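Local coordinates for ScaE cell-surface anchored scaffoldin protein (Ruminococcus flavefaciens, PDB 2ZF9) that is a cell-surface anchoring scaffoldin of the cellulosome whose type III cohesin module, the part described here, probably binds dockerins of partner proteins, at residues Thr40-Ala43 against Ala44-Pro47; Ile80-Glu83 against Asp84-Ala88; Glu103-Thr106 against Asp107-Phe111. One frame throughout, in Å; residues are numbered along the deposited sequence.

Interaction 1. Residues Thr40-Ala43 against Ala44-Pro47; sequences TLTA and AEAP
T42 and E45 face each other across a tight bend, where the backbone leaves strand 33-41 and bends through residues 44-46, which have helical backbone angles without the regular bonds. E45 N and A46 N both approach T42 O, but at poor angles, and these bonds are weak. Side chains do more of the work. T42 OG1, held between its own backbone N and carbonyl carbon (chi1 70°), accepts E45 N at 2.9 Å. E45 answers with its own side chain: the chain, extended beyond CG, crosses T42 at about a right angle, and the anti lone pair of OE2 takes T42 N at 3.0 Å in a nearly straight bond (169°). This reciprocal pairing is the bond pattern of a capping box, although no regular helix follows here. L41 lies beneath the bend, its CD1 4.1 Å from A46 CB and its CD2 3.9 Å from E45 OE2, while the side chain also packs on A49, V133 and I185. With an alanine here, both methyls that meet A46 and E45 would be missing, which would probably leave a gap under the bend and let the E45 carboxylate shift. Further round, P47 CD rests 3.3 Å from A43 O.

Interaction 2. Residues Ile80-Glu83 against Asp84-Ala88; sequences IPDE and DGALA
A chi1 of 68° sets the carboxylate of D82 between its own backbone N and carbonyl carbon, and a chi2 of 17° turns OD1 inward, to D84 and A86. That one oxygen accepts D84 N at 2.8 Å and A86 N at 3.0 Å. The two donors arrive from opposite faces of the carboxylate plane, so OD1 is gripped on both sides and the group is probably prevented from turning. The bond to D84 N makes an Asx turn, laid over the type I beta turn that runs from D82 to G85 and is closed by G85 N on D82 O, 2.8 Å away. D82 N in turn donates to A86 O at 2.9 Å. Together with the positive phi of G85, where a side chain would jam against the preceding carbonyl oxygen, these backbone bonds reproduce the type I turn with G1 bulge known from beta hairpins. Acidic groups crowd the tip: D82 OD1 and D84 OD2 are 4.3 Å apart, a repulsion that the amide donors around OD1 may ease. One water bridges E83 OE2 and D84 OD2, and another joins I80 O to L87 O nearer the base. The apolar share is small, P81 CG lying alongside L87 CD2 at 3.8 Å. No helix takes part: the loop links strands 78-79 and 89-90, both paired with strand 124-132, where I80 packs on V130 and Q132 and A88 on W127 and F129, consistent with a beta flap interrupting an edge of the sheet.

Interaction 3. Residues Glu103-Thr106 against Asp107-Phe111; sequences EADT and DNSFF
E103 and F111 form the regular end of the backbone pairing: E103 N to F111 O and F111 N to E103 O are both 2.9 Å and close to straight. Nearer the loop the register slips by one residue. T106 N bonds S109 O at 3.1 Å, D105 N adds a weak bond to the same oxygen, and S109 N returns to T106 O. The polar side chains gather round S109, whose OG donates to D105 OD2 at 2.8 Å, meeting the carboxylate from above its plane. D105 can reach it because its CG stands opposite the backbone N (chi1 -172°), beside the carbonyl carbon. T106 OG1 lies 2.6 Å from S109 OG, with N108 OD1 a weaker, longer neighbour at 3.3 Å; N108 is held more firmly elsewhere, through ND2 on F73 O. The third kind is packing against aromatic rings. The E103 chain runs alongside F111, with OE2 3.9 Å from CD2 and the carboxylate and ring planes 66° apart, while H70 meets the ring of F111 as well. F110 sends its ring the other way, edge-to-face with F129. A beta bulge just before a two-residue loop makes this a bulged beta hairpin, part of the jelly-roll beta sandwich of cohesins and of a sheet that, as in relatives, probably offers the dockerin-binding face.

In the fold
The three contacts follow in series from the N terminus, none enclosing or crossing another. Interaction 1 closes the bend between strands 33-41 and 50-58, its centre about 23 Å from the centre of the chain, and A43 and A46 reach V187 of strand 180-187. Interaction 2 closes the loop between strands 78-79 and 89-90, and interaction 3 the hairpin of strands 99-106 and 109-115. Interactions 2 and 3 touch, with centres about 13 Å apart: L87 CD1 lies 3.4 Å from A104 N, and A88 CB 4.0 Å from F110 CE2, joining the loop base to the hairpin. Interaction 1 stands apart, its nearest atoms about 11 Å from those of interaction 2.

Interaction 1. Residues Thr40-Ala43 against Ala44-Pro47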
ATOM      1  N   THR A  40       0.157  13.796   9.749  1.00 24.03           N
ATOM      2  CA  THR A  40       0.186  14.358  11.110  1.00 26.23           C
ATOM      3  C   THR A  40      -1.052  15.210  11.358  1.00 26.19           C
ATOM      4  O   THR A  40      -1.406  16.058  10.548  1.00 25.66           O
ATOM      5  CB  THR A  40       1.476  15.156  11.398  1.00 28.47           C
ATOM      6  OG1 THR A  40       2.620  14.341  11.117  1.00 29.76           O
ATOM      7  CG2 THR A  40       1.541  15.609  12.881  1.00 26.46           C
ATOM      8  N   LEU A  41      -1.737  14.929  12.456  1.00 26.89           N
ATOM      9  CA  LEU A  41      -2.942  15.640  12.819  1.00 25.11           C
ATOM     10  C   LEU A  41      -2.659  16.509  14.057  1.00 26.06           C
ATOM     11  O   LEU A  41      -1.808  16.180  14.860  1.00 24.12           O
ATOM     12  CB  LEU A  41      -4.055  14.647  13.130  1.00 25.72           C
ATOM     13  CG  LEU A  41      -4.534  13.713  12.013  1.00 27.48           C
ATOM     14  CD1 LEU A  41      -5.591  12.821  12.578  1.00 23.76           C
ATOM     15  CD2 LEU A  41      -5.071  14.511  10.789  1.00 28.78           C
ATOM     16  N   THR A  42      -3.387  17.613  14.208  1.00 28.16           N
ATOM     17  CA  THR A  42      -3.326  18.370  15.471  1.00 29.71           C
ATOM     18  C   THR A  42      -4.035  17.543  16.539  1.00 26.49           C
ATOM     19  O   THR A  42      -4.932  16.760  16.230  1.00 23.93           O
ATOM     20  CB  THR A  42      -4.024  19.742  15.373  1.00 27.51           C
ATOM     21  OG1 THR A  42      -5.439  19.561  15.263  1.00 29.98           O
ATOM     22  CG2 THR A  42      -3.532  20.516  14.160  1.00 29.71           C
ATOM     23  N   ALA A  43      -3.617  17.702  17.785  1.00 28.36           N
ATOM     24  CA  ALA A  43      -4.323  17.075  18.892  1.00 28.53           C
ATOM     25  C   ALA A  43      -5.799  17.488  18.881  1.00 28.50           C
ATOM     26  O   ALA A  43      -6.679  16.712  19.263  1.00 26.75           O
ATOM     27  CB  ALA A  43      -3.667  17.452  20.187  1.00 31.36           C
ATOM     28  N   ALA A  44      -6.084  18.695  18.396  1.00 27.05           N
ATOM     29  CA  ALA A  44      -7.450  19.206  18.413  1.00 29.03           C
ATOM     30  C   ALA A  44      -8.331  18.429  17.447  1.00 30.24           C
ATOM     31  O   ALA A  44      -9.457  18.064  17.787  1.00 34.50           O
ATOM     32  CB  ALA A  44      -7.467  20.703  18.059  1.00 30.55           C
ATOM     33  N   GLU A  45      -7.820  18.163  16.243  1.00 29.48           N
ATOM     34  CA  GLU A  45      -8.655  17.537  15.222  1.00 29.91           C
ATOM     35  C   GLU A  45      -8.623  16.008  15.280  1.00 28.11           C
ATOM     36  O   GLU A  45      -9.489  15.366  14.680  1.00 29.63           O
ATOM     37  CB  GLU A  45      -8.252  18.003  13.818  1.00 31.96           C
ATOM     38  CG  GLU A  45      -6.883  17.449  13.412  1.00 35.59           C
ATOM     39  CD  GLU A  45      -6.406  17.953  12.077  1.00 40.96           C
ATOM     40  OE1 GLU A  45      -7.245  18.095  11.165  1.00 50.94           O
ATOM     41  OE2 GLU A  45      -5.190  18.198  11.942  1.00 33.30           O
ATOM     42  N   ALA A  46      -7.643  15.434  15.988  1.00 25.56           N
ATOM     43  CA  ALA A  46      -7.379  13.970  15.873  1.00 24.57           C
ATOM     44  C   ALA A  46      -8.507  13.052  16.305  1.00 24.90           C
ATOM     45  O   ALA A  46      -8.853  12.125  15.554  1.00 24.30           O
ATOM     46  CB  ALA A  46      -6.047  13.573  16.553  1.00 22.43           C
ATOM     47  N   PRO A  47      -9.085  13.265  17.518  1.00 26.30           N
ATOM     48  CA  PRO A  47     -10.076  12.302  17.992  1.00 25.99           C
ATOM     49  C   PRO A  47     -11.229  12.140  17.012  1.00 26.18           C
ATOM     50  O   PRO A  47     -11.815  13.141  16.590  1.00 25.32           O
ATOM     51  CB  PRO A  47     -10.547  12.914  19.340  1.00 26.08           C
ATOM     52  CG  PRO A  47      -9.322  13.677  19.816  1.00 28.26           C
ATOM     53  CD  PRO A  47      -8.839  14.317  18.527  1.00 26.95           C
TER

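Interaction 2. Residues Ile80-Glu83 against Asp84-Ala88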
ATOM      1  N   ILE A  80     -13.148   2.929   7.049  1.00 20.52           N
ATOM      2  CA  ILE A  80     -14.467   3.480   6.780  1.00 19.93           C
ATOM      3  C   ILE A  80     -14.901   3.309   5.294  1.00 19.74           C
ATOM      4  O   ILE A  80     -14.380   4.001   4.436  1.00 21.23           O
ATOM      5  CB  ILE A  80     -14.514   4.958   7.165  1.00 20.20           C
ATOM      6  CG1 ILE A  80     -14.065   5.178   8.634  1.00 20.09           C
ATOM      7  CG2 ILE A  80     -15.912   5.563   6.905  1.00 26.81           C
ATOM      8  CD1 ILE A  80     -14.870   4.339   9.690  1.00 19.40           C
ATOM      9  N   PRO A  81     -15.841   2.382   5.005  1.00 21.04           N
ATOM     10  CA  PRO A  81     -16.246   2.209   3.607  1.00 23.98           C
ATOM     11  C   PRO A  81     -16.946   3.482   3.157  1.00 25.78           C
ATOM     12  O   PRO A  81     -17.522   4.185   4.011  1.00 25.42           O
ATOM     13  CB  PRO A  81     -17.241   1.043   3.671  1.00 24.69           C
ATOM     14  CG  PRO A  81     -16.875   0.294   4.996  1.00 24.82           C
ATOM     15  CD  PRO A  81     -16.556   1.439   5.898  1.00 23.78           C
ATOM     16  N   ASP A  82     -16.909   3.796   1.859  1.00 21.47           N
ATOM     17  CA  ASP A  82     -17.567   5.030   1.411  1.00 21.63           C
ATOM     18  C   ASP A  82     -19.064   4.832   1.253  1.00 21.03           C
ATOM     19  O   ASP A  82     -19.602   3.795   1.637  1.00 21.61           O
ATOM     20  CB  ASP A  82     -16.923   5.614   0.151  1.00 20.84           C
ATOM     21  CG  ASP A  82     -17.136   4.753  -1.098  1.00 24.48           C
ATOM     22  OD1 ASP A  82     -18.036   3.870  -1.114  1.00 23.84           O
ATOM     23  OD2 ASP A  82     -16.364   4.961  -2.064  1.00 26.29           O
ATOM     24  N   GLU A  83     -19.733   5.836   0.698  1.00 24.75           N
ATOM     25  CA  GLU A  83     -21.189   5.844   0.614  1.00 28.66           C
ATOM     26  C   GLU A  83     -21.706   4.737  -0.319  1.00 27.60           C
ATOM     27  O   GLU A  83     -22.869   4.358  -0.229  1.00 26.83           O
ATOM     28  CB  GLU A  83     -21.685   7.232   0.172  1.00 31.40           C
ATOM     29  CG  GLU A  83     -21.206   7.670  -1.260  1.00 38.35           C
ATOM     30  CD  GLU A  83     -21.442   9.161  -1.587  1.00 44.80           C
ATOM     31  OE1 GLU A  83     -21.879   9.930  -0.681  1.00 59.23           O
ATOM     32  OE2 GLU A  83     -21.195   9.556  -2.766  1.00 51.72           O
ATOM     33  N   ASP A  84     -20.836   4.210  -1.194  1.00 22.65           N
ATOM     34  CA  ASP A  84     -21.183   3.064  -2.053  1.00 24.31           C
ATOM     35  C   ASP A  84     -20.838   1.729  -1.419  1.00 22.88           C
ATOM     36  O   ASP A  84     -21.120   0.679  -2.011  1.00 25.89           O
ATOM     37  CB  ASP A  84     -20.429   3.125  -3.399  1.00 23.29           C
ATOM     38  CG  ASP A  84     -20.825   4.313  -4.250  1.00 24.39           C
ATOM     39  OD1 ASP A  84     -22.040   4.630  -4.339  1.00 25.17           O
ATOM     40  OD2 ASP A  84     -19.914   4.946  -4.842  1.00 25.86           O
ATOM     41  N   GLY A  85     -20.199   1.752  -0.248  1.00 21.51           N
ATOM     42  CA  GLY A  85     -19.756   0.516   0.414  1.00 22.24           C
ATOM     43  C   GLY A  85     -18.345   0.088  -0.008  1.00 24.40           C
ATOM     44  O   GLY A  85     -17.852  -0.956   0.441  1.00 23.57           O
ATOM     45  N   ALA A  86     -17.694   0.885  -0.868  1.00 23.19           N
ATOM     46  CA  ALA A  86     -16.320   0.591  -1.327  1.00 21.98           C
ATOM     47  C   ALA A  86     -15.290   0.796  -0.213  1.00 21.07           C
ATOM     48  O   ALA A  86     -15.315   1.836   0.505  1.00 19.36           O
ATOM     49  CB  ALA A  86     -15.970   1.460  -2.530  1.00 22.86           C
ATOM     50  N   LEU A  87     -14.362  -0.152  -0.084  1.00 19.59           N
ATOM     51  CA  LEU A  87     -13.346  -0.090   0.981  1.00 18.02           C
ATOM     52  C   LEU A  87     -12.197   0.811   0.595  1.00 20.68           C
ATOM     53  O   LEU A  87     -11.527   1.373   1.455  1.00 20.33           O
ATOM     54  CB  LEU A  87     -12.788  -1.470   1.266  1.00 18.09           C
ATOM     55  CG  LEU A  87     -13.795  -2.502   1.769  1.00 26.37           C
ATOM     56  CD1 LEU A  87     -13.015  -3.729   2.119  1.00 29.46           C
ATOM     57  CD2 LEU A  87     -14.569  -1.985   2.974  1.00 26.98           C
ATOM     58  N   ALA A  88     -11.955   0.916  -0.715  1.00 16.92           N
ATOM     59  CA  ALA A  88     -10.949   1.829  -1.248  1.00 19.31           C
ATOM     60  C   ALA A  88     -11.373   2.156  -2.675  1.00 19.43           C
ATOM     61  O   ALA A  88     -12.183   1.433  -3.248  1.00 19.78           O
ATOM     62  CB  ALA A  88      -9.584   1.172  -1.245  1.00 18.98           C
TER
HETATM   63  O   HOH W   1     -12.150   3.673   2.781  1.00 19.12           O
HETATM   64  O   HOH W   2     -13.499   4.106  -1.398  1.00 36.25           O
HETATM   65  O   HOH W   3     -20.107   7.897  -4.425  1.00 45.31           O

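Interaction 3. Residues Glu103-Thr106 against Asp107-Phe111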
ATOM      1  N   GLU A 103     -11.143  -5.399  -1.513  1.00 19.60           N
ATOM      2  CA  GLU A 103     -12.026  -6.293  -0.794  1.00 20.66           C
ATOM      3  C   GLU A 103     -11.543  -6.541   0.634  1.00 22.11           C
ATOM      4  O   GLU A 103     -10.358  -6.301   0.966  1.00 17.72           O
ATOM      5  CB  GLU A 103     -12.175  -7.595  -1.571  1.00 23.19           C
ATOM      6  CG  GLU A 103     -10.957  -8.412  -1.517  1.00 17.66           C
ATOM      7  CD  GLU A 103     -11.051  -9.704  -2.320  1.00 35.87           C
ATOM      8  OE1 GLU A 103     -11.666  -9.699  -3.391  1.00 35.17           O
ATOM      9  OE2 GLU A 103     -10.482 -10.726  -1.873  1.00 37.29           O
ATOM     10  N   ALA A 104     -12.469  -7.024   1.463  1.00 20.39           N
ATOM     11  CA  ALA A 104     -12.206  -7.257   2.880  1.00 21.50           C
ATOM     12  C   ALA A 104     -11.155  -8.335   3.059  1.00 21.95           C
ATOM     13  O   ALA A 104     -11.041  -9.251   2.217  1.00 21.08           O
ATOM     14  CB  ALA A 104     -13.544  -7.669   3.615  1.00 23.02           C
ATOM     15  N   ASP A 105     -10.386  -8.221   4.150  1.00 18.13           N
ATOM     16  CA  ASP A 105      -9.394  -9.225   4.539  1.00 20.71           C
ATOM     17  C   ASP A 105      -9.619  -9.598   6.022  1.00 23.18           C
ATOM     18  O   ASP A 105     -10.272 -10.594   6.310  1.00 23.51           O
ATOM     19  CB  ASP A 105      -7.953  -8.722   4.273  1.00 19.29           C
ATOM     20  CG  ASP A 105      -6.892  -9.811   4.486  1.00 27.31           C
ATOM     21  OD1 ASP A 105      -7.223 -11.018   4.414  1.00 31.69           O
ATOM     22  OD2 ASP A 105      -5.734  -9.447   4.755  1.00 26.37           O
ATOM     23  N   THR A 106      -9.099  -8.798   6.951  1.00 26.00           N
ATOM     24  CA  THR A 106      -9.325  -9.019   8.390  1.00 28.74           C
ATOM     25  C   THR A 106      -9.866  -7.739   8.986  1.00 29.80           C
ATOM     26  O   THR A 106      -9.984  -6.740   8.280  1.00 25.97           O
ATOM     27  CB  THR A 106      -8.019  -9.412   9.142  1.00 30.04           C
ATOM     28  OG1 THR A 106      -7.078  -8.323   9.103  1.00 25.95           O
ATOM     29  CG2 THR A 106      -7.354 -10.625   8.508  1.00 28.97           C
ATOM     30  N   ASP A 107     -10.147  -7.741  10.299  1.00 29.19           N
ATOM     31  CA  ASP A 107     -10.577  -6.519  10.968  1.00 31.38           C
ATOM     32  C   ASP A 107      -9.568  -5.397  10.904  1.00 26.49           C
ATOM     33  O   ASP A 107      -9.947  -4.241  11.031  1.00 30.74           O
ATOM     34  CB  ASP A 107     -10.958  -6.779  12.424  1.00 35.28           C
ATOM     35  CG  ASP A 107     -12.085  -7.769  12.534  1.00 47.84           C
ATOM     36  OD1 ASP A 107     -11.817  -8.908  12.998  1.00 52.12           O
ATOM     37  OD2 ASP A 107     -13.202  -7.412  12.076  1.00 47.47           O
ATOM     38  N   ASN A 108      -8.291  -5.702  10.713  1.00 24.19           N
ATOM     39  CA  ASN A 108      -7.344  -4.593  10.566  1.00 22.49           C
ATOM     40  C   ASN A 108      -6.539  -4.639   9.246  1.00 20.05           C
ATOM     41  O   ASN A 108      -5.395  -4.218   9.201  1.00 21.01           O
ATOM     42  CB  ASN A 108      -6.431  -4.474  11.799  1.00 21.28           C
ATOM     43  CG  ASN A 108      -5.397  -5.559  11.841  1.00 23.52           C
ATOM     44  OD1 ASN A 108      -5.712  -6.715  11.584  1.00 22.33           O
ATOM     45  ND2 ASN A 108      -4.145  -5.193  12.108  1.00 22.37           N
ATOM     46  N   SER A 109      -7.160  -5.104   8.161  1.00 19.54           N
ATOM     47  CA  SER A 109      -6.457  -5.182   6.872  1.00 20.48           C
ATOM     48  C   SER A 109      -7.454  -5.340   5.721  1.00 21.77           C
ATOM     49  O   SER A 109      -8.554  -5.893   5.903  1.00 19.98           O
ATOM     50  CB  SER A 109      -5.451  -6.356   6.877  1.00 15.66           C
ATOM     51  OG  SER A 109      -6.102  -7.611   6.852  1.00 18.68           O
ATOM     52  N   PHE A 110      -7.043  -4.896   4.538  1.00 19.41           N
ATOM     53  CA  PHE A 110      -7.813  -5.164   3.326  1.00 17.60           C
ATOM     54  C   PHE A 110      -6.868  -5.509   2.165  1.00 17.34           C
ATOM     55  O   PHE A 110      -5.656  -5.308   2.225  1.00 19.31           O
ATOM     56  CB  PHE A 110      -8.790  -3.991   2.986  1.00 15.84           C
ATOM     57  CG  PHE A 110      -8.106  -2.681   2.655  1.00 16.63           C
ATOM     58  CD1 PHE A 110      -7.706  -1.801   3.682  1.00 17.26           C
ATOM     59  CD2 PHE A 110      -7.876  -2.312   1.324  1.00 16.41           C
ATOM     60  CE1 PHE A 110      -7.077  -0.588   3.417  1.00 16.99           C
ATOM     61  CE2 PHE A 110      -7.249  -1.076   1.023  1.00 17.96           C
ATOM     62  CZ  PHE A 110      -6.851  -0.203   2.052  1.00 14.04           C
ATOM     63  N   PHE A 111      -7.439  -6.063   1.124  1.00 16.96           N
ATOM     64  CA  PHE A 111      -6.660  -6.543  -0.002  1.00 19.29           C
ATOM     65  C   PHE A 111      -7.060  -5.769  -1.239  1.00 16.81           C
ATOM     66  O   PHE A 111      -8.263  -5.512  -1.476  1.00 17.96           O
ATOM     67  CB  PHE A 111      -6.901  -8.046  -0.213  1.00 15.31           C
ATOM     68  CG  PHE A 111      -6.205  -8.614  -1.440  1.00 20.13           C
ATOM     69  CD1 PHE A 111      -4.805  -8.609  -1.535  1.00 17.04           C
ATOM     70  CD2 PHE A 111      -6.948  -9.180  -2.468  1.00 19.74           C
ATOM     71  CE1 PHE A 111      -4.146  -9.160  -2.660  1.00 16.26           C
ATOM     72  CE2 PHE A 111      -6.334  -9.733  -3.590  1.00 24.57           C
ATOM     73  CZ  PHE A 111      -4.944  -9.743  -3.695  1.00 15.08           C
TER